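Local coordinates for putrescine aminotransferase (PDB 6GWI), which probably transfers amino groups from putrescine and related amines to keto acids with the help of pyridoxal-5'-phosphate, as a class-III aminotransferase, at residues Ala397-Arg402 with Met412-Asp417; Asp403-Asn408 with Arg440-Glu445. One frame throughout, in Å; residues are numbered along the deposited sequence.

Contact 1: residues Ala397-Arg402 with Met412-Asp417; sequences AGNLCR and MRSVGD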
ATOM      1  N   ALA B 397      -6.847 -28.141  17.144  1.00 40.21           N
ATOM      2  CA  ALA B 397      -5.583 -28.868  17.168  1.00 46.11           C
ATOM      3  C   ALA B 397      -4.443 -28.018  16.620  1.00 46.36           C
ATOM      4  O   ALA B 397      -3.345 -27.999  17.186  1.00 37.40           O
ATOM      5  CB  ALA B 397      -5.713 -30.165  16.368  1.00 56.74           C
ATOM      6  N   GLY B 398      -4.685 -27.313  15.512  1.00 42.67           N
ATOM      7  CA  GLY B 398      -3.625 -26.529  14.898  1.00 32.45           C
ATOM      8  C   GLY B 398      -3.200 -25.346  15.749  1.00 38.94           C
ATOM      9  O   GLY B 398      -2.005 -25.091  15.926  1.00 40.49           O
ATOM     10  N   ASN B 399      -4.172 -24.603  16.286  1.00 39.17           N
ATOM     11  CA  ASN B 399      -3.840 -23.472  17.148  1.00 41.52           C
ATOM     12  C   ASN B 399      -3.112 -23.934  18.403  1.00 44.60           C
ATOM     13  O   ASN B 399      -2.204 -23.249  18.890  1.00 29.82           O
ATOM     14  CB  ASN B 399      -5.105 -22.701  17.520  1.00 39.21           C
ATOM     15  CG  ASN B 399      -5.756 -22.036  16.326  1.00 49.97           C
ATOM     16  OD1 ASN B 399      -5.148 -21.913  15.261  1.00 45.85           O
ATOM     17  ND2 ASN B 399      -6.992 -21.593  16.499  1.00 64.61           N
ATOM     18  N   LEU B 400      -3.513 -25.080  18.959  1.00 40.88           N
ATOM     19  CA  LEU B 400      -2.823 -25.616  20.127  1.00 43.29           C
ATOM     20  C   LEU B 400      -1.379 -25.962  19.792  1.00 35.30           C
ATOM     21  O   LEU B 400      -0.455 -25.611  20.535  1.00 34.68           O
ATOM     22  CB  LEU B 400      -3.560 -26.845  20.660  1.00 42.59           C
ATOM     23  CG  LEU B 400      -2.904 -27.537  21.856  1.00 49.33           C
ATOM     24  CD1 LEU B 400      -2.735 -26.578  23.028  1.00 45.81           C
ATOM     25  CD2 LEU B 400      -3.725 -28.749  22.275  1.00 43.92           C
ATOM     26  N   CYS B 401      -1.164 -26.667  18.677  1.00 29.56           N
ATOM     27  CA  CYS B 401       0.196 -26.964  18.246  1.00 40.01           C
ATOM     28  C   CYS B 401       0.989 -25.683  18.018  1.00 43.68           C
ATOM     29  O   CYS B 401       2.166 -25.600  18.387  1.00 30.39           O
ATOM     30  CB  CYS B 401       0.172 -27.808  16.973  1.00 41.72           C
ATOM     31  SG  CYS B 401       1.795 -28.416  16.474  1.00 41.14           S
ATOM     32  N   ARG B 402       0.358 -24.675  17.408  1.00 32.11           N
ATOM     33  CA  ARG B 402       1.020 -23.396  17.167  1.00 32.15           C
ATOM     34  C   ARG B 402       1.475 -22.748  18.470  1.00 33.49           C
ATOM     35  O   ARG B 402       2.605 -22.257  18.572  1.00 33.96           O
ATOM     36  CB  ARG B 402       0.070 -22.463  16.415  1.00 27.64           C
ATOM     37  CG  ARG B 402       0.567 -21.036  16.244  1.00 35.47           C
ATOM     38  CD  ARG B 402      -0.595 -20.117  15.915  1.00 36.58           C
ATOM     39  NE  ARG B 402      -1.462 -19.939  17.076  1.00 31.99           N
ATOM     40  CZ  ARG B 402      -2.705 -19.475  17.022  1.00 40.19           C
ATOM     41  NH1 ARG B 402      -3.243 -19.143  15.856  1.00 41.20           N
ATOM     42  NH2 ARG B 402      -3.410 -19.349  18.138  1.00 44.73           N
ATOM     43  N   MET B 412       5.837 -21.481  14.305  1.00 34.40           N
ATOM     44  CA  MET B 412       5.246 -22.287  13.242  1.00 34.82           C
ATOM     45  C   MET B 412       3.745 -22.063  13.284  1.00 38.04           C
ATOM     46  O   MET B 412       3.102 -22.352  14.298  1.00 37.97           O
ATOM     47  CB  MET B 412       5.610 -23.762  13.411  1.00 33.41           C
ATOM     48  CG  MET B 412       4.915 -24.724  12.466  1.00 41.96           C
ATOM     49  SD  MET B 412       5.858 -26.252  12.323  1.00 46.69           S
ATOM     50  CE  MET B 412       5.970 -26.727  14.038  1.00 75.99           C
ATOM     51  N   ARG B 413       3.194 -21.543  12.190  1.00 31.43           N
ATOM     52  CA  ARG B 413       1.817 -21.080  12.174  1.00 31.34           C
ATOM     53  C   ARG B 413       0.847 -22.201  11.815  1.00 26.65           C
ATOM     54  O   ARG B 413       1.224 -23.264  11.319  1.00 23.90           O
ATOM     55  CB  ARG B 413       1.648 -19.915  11.200  1.00 39.84           C
ATOM     56  CG  ARG B 413       2.456 -18.683  11.569  1.00 46.70           C
ATOM     57  CD  ARG B 413       2.147 -18.154  12.972  1.00 50.04           C
ATOM     58  NE  ARG B 413       0.823 -17.546  13.087  1.00 45.73           N
ATOM     59  CZ  ARG B 413       0.307 -17.096  14.227  1.00 54.16           C
ATOM     60  NH1 ARG B 413       1.005 -17.185  15.351  1.00 61.93           N
ATOM     61  NH2 ARG B 413      -0.904 -16.557  14.247  1.00 44.78           N
ATOM     62  N   SER B 414      -0.430 -21.936  12.078  1.00 28.93           N
ATOM     63  CA  SER B 414      -1.512 -22.875  11.829  1.00 37.83           C
ATOM     64  C   SER B 414      -2.552 -22.231  10.926  1.00 32.86           C
ATOM     65  O   SER B 414      -2.952 -21.084  11.152  1.00 26.98           O
ATOM     66  CB  SER B 414      -2.153 -23.311  13.149  1.00 33.88           C
ATOM     67  OG  SER B 414      -2.592 -22.183  13.890  1.00 34.14           O
ATOM     68  N   VAL B 415      -2.971 -22.962   9.898  1.00 31.26           N
ATOM     69  CA  VAL B 415      -4.140 -22.614   9.094  1.00 28.77           C
ATOM     70  C   VAL B 415      -5.130 -23.750   9.320  1.00 29.50           C
ATOM     71  O   VAL B 415      -4.982 -24.838   8.750  1.00 30.98           O
ATOM     72  CB  VAL B 415      -3.808 -22.439   7.610  1.00 26.87           C
ATOM     73  CG1 VAL B 415      -5.068 -22.080   6.824  1.00 27.23           C
ATOM     74  CG2 VAL B 415      -2.733 -21.366   7.430  1.00 29.06           C
ATOM     75  N   GLY B 416      -6.134 -23.507  10.151  1.00 32.71           N
ATOM     76  CA  GLY B 416      -6.944 -24.605  10.650  1.00 42.84           C
ATOM     77  C   GLY B 416      -6.048 -25.619  11.338  1.00 38.41           C
ATOM     78  O   GLY B 416      -5.320 -25.298  12.287  1.00 29.52           O
ATOM     79  N   ASP B 417      -6.067 -26.857  10.843  1.00 36.54           N
ATOM     80  CA  ASP B 417      -5.243 -27.931  11.384  1.00 33.61           C
ATOM     81  C   ASP B 417      -4.039 -28.238  10.496  1.00 39.59           C
ATOM     82  O   ASP B 417      -3.520 -29.359  10.510  1.00 39.39           O
ATOM     83  CB  ASP B 417      -6.091 -29.187  11.591  1.00 33.22           C
ATOM     84  CG  ASP B 417      -6.995 -29.092  12.813  1.00 33.34           C
ATOM     85  OD1 ASP B 417      -6.858 -28.126  13.593  1.00 35.35           O
ATOM     86  OD2 ASP B 417      -7.847 -29.988  12.993  1.00 46.01           O
TER
HETATM   87  O   HOH W   1      -2.239 -19.283  12.997  1.00 39.03           O
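Residues A397-R402 and M412-D417 form a helix-on-strand contact in the C-terminal part of a class-III aminotransferase, where G398, N399 and R402 on one side of helix 397-407 meet S414, G416 and D417. Strand 413-415 is, within this chain, an outermost strand of a four-stranded antiparallel sheet and runs almost exactly antiparallel to the helix, the segment axes 7.2 Å apart. The backbones come closest at G398, with 4.1 Å between G398 CA and D417 CA. G398 CA also donates a CH...O contact to G416 O, an approach that a side chain would spoil, since a CB would collide with that carbonyl oxygen. Beside it, G398 N donates to D417 OD1 over 3.0 Å, meeting the carboxylate from above its plane; D417 thus takes up one of the amide N-H groups in the first turn of the helix. In the middle, S414 OG lies between the backbone N and carbonyl carbon (chi1 56°) and donates to N399 OD1 at 2.9 Å, within the plane of the amide carbonyl. At the other end R402 and R413 come together despite their like charges, their guanidinium planes 17° apart. R402 CD sits over one face of the R413 guanidinium, toward its rim, 3.4 Å from R413 NH1. The nearest charged nitrogens, R402 NH1 and R413 NH2, are 3.8 Å apart. R413 also makes a cation-pi contact with F86 of the second subunit. M412 O, covered by R402 CG, is buried without a polar partner. A water in the plane of the R402 guanidinium completes the contact, accepting from R402 NH1 at 3.0 Å and donating to S414 O at 2.7 Å.

Contact 2: residues Asp403-Asn408 with Arg440-Glu445; sequences DLCFAN and RRALDE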
ATOM      1  N   ASP B 403       0.586 -22.689  19.465  1.00 30.00           N
ATOM      2  CA  ASP B 403       0.935 -22.051  20.729  1.00 36.55           C
ATOM      3  C   ASP B 403       1.988 -22.859  21.477  1.00 36.87           C
ATOM      4  O   ASP B 403       2.858 -22.290  22.147  1.00 38.36           O
ATOM      5  CB  ASP B 403      -0.316 -21.866  21.588  1.00 36.39           C
ATOM      6  CG  ASP B 403      -1.352 -20.981  20.922  1.00 35.31           C
ATOM      7  OD1 ASP B 403      -0.980 -20.203  20.022  1.00 46.77           O
ATOM      8  OD2 ASP B 403      -2.536 -21.057  21.303  1.00 43.07           O
ATOM      9  N   LEU B 404       1.917 -24.188  21.389  1.00 32.86           N
ATOM     10  CA  LEU B 404       2.930 -25.022  22.023  1.00 34.94           C
ATOM     11  C   LEU B 404       4.280 -24.891  21.329  1.00 38.25           C
ATOM     12  O   LEU B 404       5.322 -25.004  21.982  1.00 34.21           O
ATOM     13  CB  LEU B 404       2.477 -26.480  22.043  1.00 43.99           C
ATOM     14  CG  LEU B 404       1.372 -26.812  23.050  1.00 39.50           C
ATOM     15  CD1 LEU B 404       0.903 -28.249  22.864  1.00 44.76           C
ATOM     16  CD2 LEU B 404       1.840 -26.586  24.486  1.00 41.67           C
ATOM     17  N   CYS B 405       4.287 -24.677  20.010  1.00 30.94           N
ATOM     18  CA  CYS B 405       5.543 -24.416  19.315  1.00 28.59           C
ATOM     19  C   CYS B 405       6.185 -23.135  19.826  1.00 28.44           C
ATOM     20  O   CYS B 405       7.377 -23.109  20.156  1.00 27.48           O
ATOM     21  CB  CYS B 405       5.299 -24.336  17.810  1.00 36.14           C
ATOM     22  SG  CYS B 405       5.127 -25.950  17.034  1.00 39.83           S
ATOM     23  N   PHE B 406       5.400 -22.060  19.912  1.00 41.50           N
ATOM     24  CA  PHE B 406       5.933 -20.796  20.402  1.00 44.32           C
ATOM     25  C   PHE B 406       6.458 -20.950  21.823  1.00 45.91           C
ATOM     26  O   PHE B 406       7.526 -20.424  22.162  1.00 29.55           O
ATOM     27  CB  PHE B 406       4.853 -19.716  20.336  1.00 39.90           C
ATOM     28  CG  PHE B 406       5.338 -18.351  20.727  1.00 50.28           C
ATOM     29  CD1 PHE B 406       5.179 -17.886  22.021  1.00 57.25           C
ATOM     30  CD2 PHE B 406       5.967 -17.536  19.801  1.00 38.60           C
ATOM     31  CE1 PHE B 406       5.634 -16.631  22.381  1.00 40.34           C
ATOM     32  CE2 PHE B 406       6.420 -16.283  20.155  1.00 47.78           C
ATOM     33  CZ  PHE B 406       6.255 -15.830  21.447  1.00 39.02           C
ATOM     34  N   ALA B 407       5.718 -21.674  22.670  1.00 49.75           N
ATOM     35  CA  ALA B 407       6.163 -21.921  24.037  1.00 44.56           C
ATOM     36  C   ALA B 407       7.470 -22.705  24.079  1.00 44.13           C
ATOM     37  O   ALA B 407       8.260 -22.537  25.015  1.00 38.59           O
ATOM     38  CB  ALA B 407       5.073 -22.665  24.811  1.00 33.78           C
ATOM     39  N   ASN B 408       7.718 -23.559  23.087  1.00 43.54           N
ATOM     40  CA  ASN B 408       8.972 -24.298  23.006  1.00 41.94           C
ATOM     41  C   ASN B 408      10.058 -23.540  22.251  1.00 46.27           C
ATOM     42  O   ASN B 408      11.166 -24.062  22.101  1.00 42.06           O
ATOM     43  CB  ASN B 408       8.761 -25.666  22.336  1.00 46.49           C
ATOM     44  CG  ASN B 408       8.263 -26.725  23.306  1.00 50.18           C
ATOM     45  OD1 ASN B 408       9.043 -27.297  24.069  1.00 48.92           O
ATOM     46  ND2 ASN B 408       6.969 -27.016  23.255  1.00 48.92           N
ATOM     47  N   ARG B 440       8.609 -31.476  16.770  1.00 36.95           N
ATOM     48  CA  ARG B 440       8.211 -32.777  17.294  1.00 41.47           C
ATOM     49  C   ARG B 440       7.825 -32.676  18.764  1.00 50.76           C
ATOM     50  O   ARG B 440       6.848 -33.294  19.204  1.00 53.26           O
ATOM     51  CB  ARG B 440       9.351 -33.780  17.126  1.00 37.79           C
ATOM     52  CG  ARG B 440       8.976 -35.209  17.483  1.00 52.37           C
ATOM     53  CD  ARG B 440      10.158 -36.151  17.310  1.00 62.42           C
ATOM     54  NE  ARG B 440      10.692 -36.152  15.951  1.00 72.76           N
ATOM     55  CZ  ARG B 440      10.278 -36.937  14.961  1.00 88.74           C
ATOM     56  NH1 ARG B 440       9.297 -37.810  15.149  1.00 61.76           N
ATOM     57  NH2 ARG B 440      10.855 -36.840  13.771  1.00143.21           N
ATOM     58  N   ARG B 441       8.582 -31.896  19.539  1.00 36.43           N
ATOM     59  CA  ARG B 441       8.252 -31.698  20.946  1.00 60.43           C
ATOM     60  C   ARG B 441       6.860 -31.099  21.100  1.00 50.52           C
ATOM     61  O   ARG B 441       6.071 -31.549  21.938  1.00 39.74           O
ATOM     62  CB  ARG B 441       9.308 -30.804  21.597  1.00 77.34           C
ATOM     63  CG  ARG B 441       9.231 -30.717  23.112  1.00 75.38           C
ATOM     64  CD  ARG B 441      10.484 -30.053  23.676  1.00 67.55           C
ATOM     65  NE  ARG B 441      11.702 -30.727  23.229  0.99 61.42           N
ATOM     66  CZ  ARG B 441      12.911 -30.174  23.218  0.51 54.38           C
ATOM     67  NH1 ARG B 441      13.083 -28.922  23.626  0.91 54.80           N
ATOM     68  NH2 ARG B 441      13.952 -30.874  22.789  0.90 54.37           N
ATOM     69  N   ALA B 442       6.534 -30.093  20.284  1.00 41.38           N
ATOM     70  CA  ALA B 442       5.204 -29.495  20.338  1.00 41.08           C
ATOM     71  C   ALA B 442       4.142 -30.477  19.860  1.00 42.26           C
ATOM     72  O   ALA B 442       3.034 -30.517  20.406  1.00 38.43           O
ATOM     73  CB  ALA B 442       5.171 -28.218  19.499  1.00 47.93           C
ATOM     74  N   LEU B 443       4.459 -31.275  18.838  1.00 44.42           N
ATOM     75  CA  LEU B 443       3.516 -32.288  18.383  1.00 43.21           C
ATOM     76  C   LEU B 443       3.264 -33.319  19.475  1.00 46.37           C
ATOM     77  O   LEU B 443       2.118 -33.714  19.715  1.00 53.18           O
ATOM     78  CB  LEU B 443       4.036 -32.960  17.115  1.00 35.09           C
ATOM     79  CG  LEU B 443       4.063 -32.119  15.839  1.00 34.66           C
ATOM     80  CD1 LEU B 443       4.878 -32.841  14.778  1.00 37.31           C
ATOM     81  CD2 LEU B 443       2.659 -31.837  15.337  1.00 40.67           C
ATOM     82  N   ASP B 444       4.328 -33.767  20.148  1.00 44.33           N
ATOM     83  CA  ASP B 444       4.164 -34.671  21.280  1.00 54.12           C
ATOM     84  C   ASP B 444       3.217 -34.078  22.316  1.00 46.67           C
ATOM     85  O   ASP B 444       2.277 -34.740  22.771  1.00 44.63           O
ATOM     86  CB  ASP B 444       5.522 -34.969  21.922  1.00 60.12           C
ATOM     87  CG  ASP B 444       6.439 -35.766  21.018  1.00 49.03           C
ATOM     88  OD1 ASP B 444       5.950 -36.354  20.031  1.00 46.99           O
ATOM     89  OD2 ASP B 444       7.653 -35.810  21.304  1.00 51.71           O
ATOM     90  N   GLU B 445       3.459 -32.824  22.712  1.00 44.35           N
ATOM     91  CA  GLU B 445       2.633 -32.197  23.738  1.00 47.84           C
ATOM     92  C   GLU B 445       1.216 -31.944  23.237  1.00 49.95           C
ATOM     93  O   GLU B 445       0.263 -32.008  24.022  1.00 38.97           O
ATOM     94  CB  GLU B 445       3.279 -30.893  24.213  1.00 33.78           C
ATOM     95  CG  GLU B 445       4.569 -31.106  25.006  1.00 39.09           C
ATOM     96  CD  GLU B 445       5.468 -29.878  25.048  1.00 46.02           C
ATOM     97  OE1 GLU B 445       5.145 -28.862  24.395  1.00 48.91           O
ATOM     98  OE2 GLU B 445       6.504 -29.931  25.745  1.00 48.44           O
TER
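N408 and E445 meet tip to tip where two helices of the C-terminal part of the class-III aminotransferase fold pack together, 397-407 against 429-450. N408 ND2 donates to E445 OE1 over 2.8 Å, reaching the syn side of the carboxylate, and the acceptor lies almost in the amide plane. On its other flank, N408 OD1 rests 3.1 Å from R441 CD, near the plane of that residue's guanidinium. Beside this polar pair, A442, C405 and L404 make an apolar contact. A442 CB points at the partner helix and touches C405 SG at 3.3 Å and L404 CB at 4.1 Å, and the small alanine lets the backbones approach to 5.2 Å between C405 CA and A442 CA. L404 CD1 lies against E445 CB, the two side chains crossing obliquely. The segment axes cross at 130°, with 8.6 Å between them. The amide is positioned from within its own segment: N408 ND2 also donates to L404 O, which accepts N408 N from the opposite face of its carbonyl plane. An alanine in place of N408 would probably leave E445 OE1 without this donor and open a gap beside R441 CD. Further out on helix 429-450, D444 OD1 bonds to H364 NE2 and R440 NH2 to S360 O, while L443 packs on L379 and L381 of strand 376-381. The amide of N408 thus bridges two acceptors, with ND2 2.9 Å from L404 O on its second bond.

Helix 397-407 is common to both contacts: contact 1 sets its first half on strand 413-415, contact 2 its second half on helix 429-450, and the segments alternate along the chain. Their centres lie 10 Å apart, and they touch directly. M412 CE of contact 1 comes within 3.2 Å of C405 SG in contact 2, while C401 SG packs 3.7 Å from L443 CD2, so the two cysteine sulfurs each meet a carbon of the other contact. Contact 1 is the nearer to the chain centre, about 18 Å against about 25 Å between centres. Its R413 side chain lies about 12 Å from a bound pyridoxal-5'-phosphate and meets the second subunit, whereas contact 2 touches no other chain.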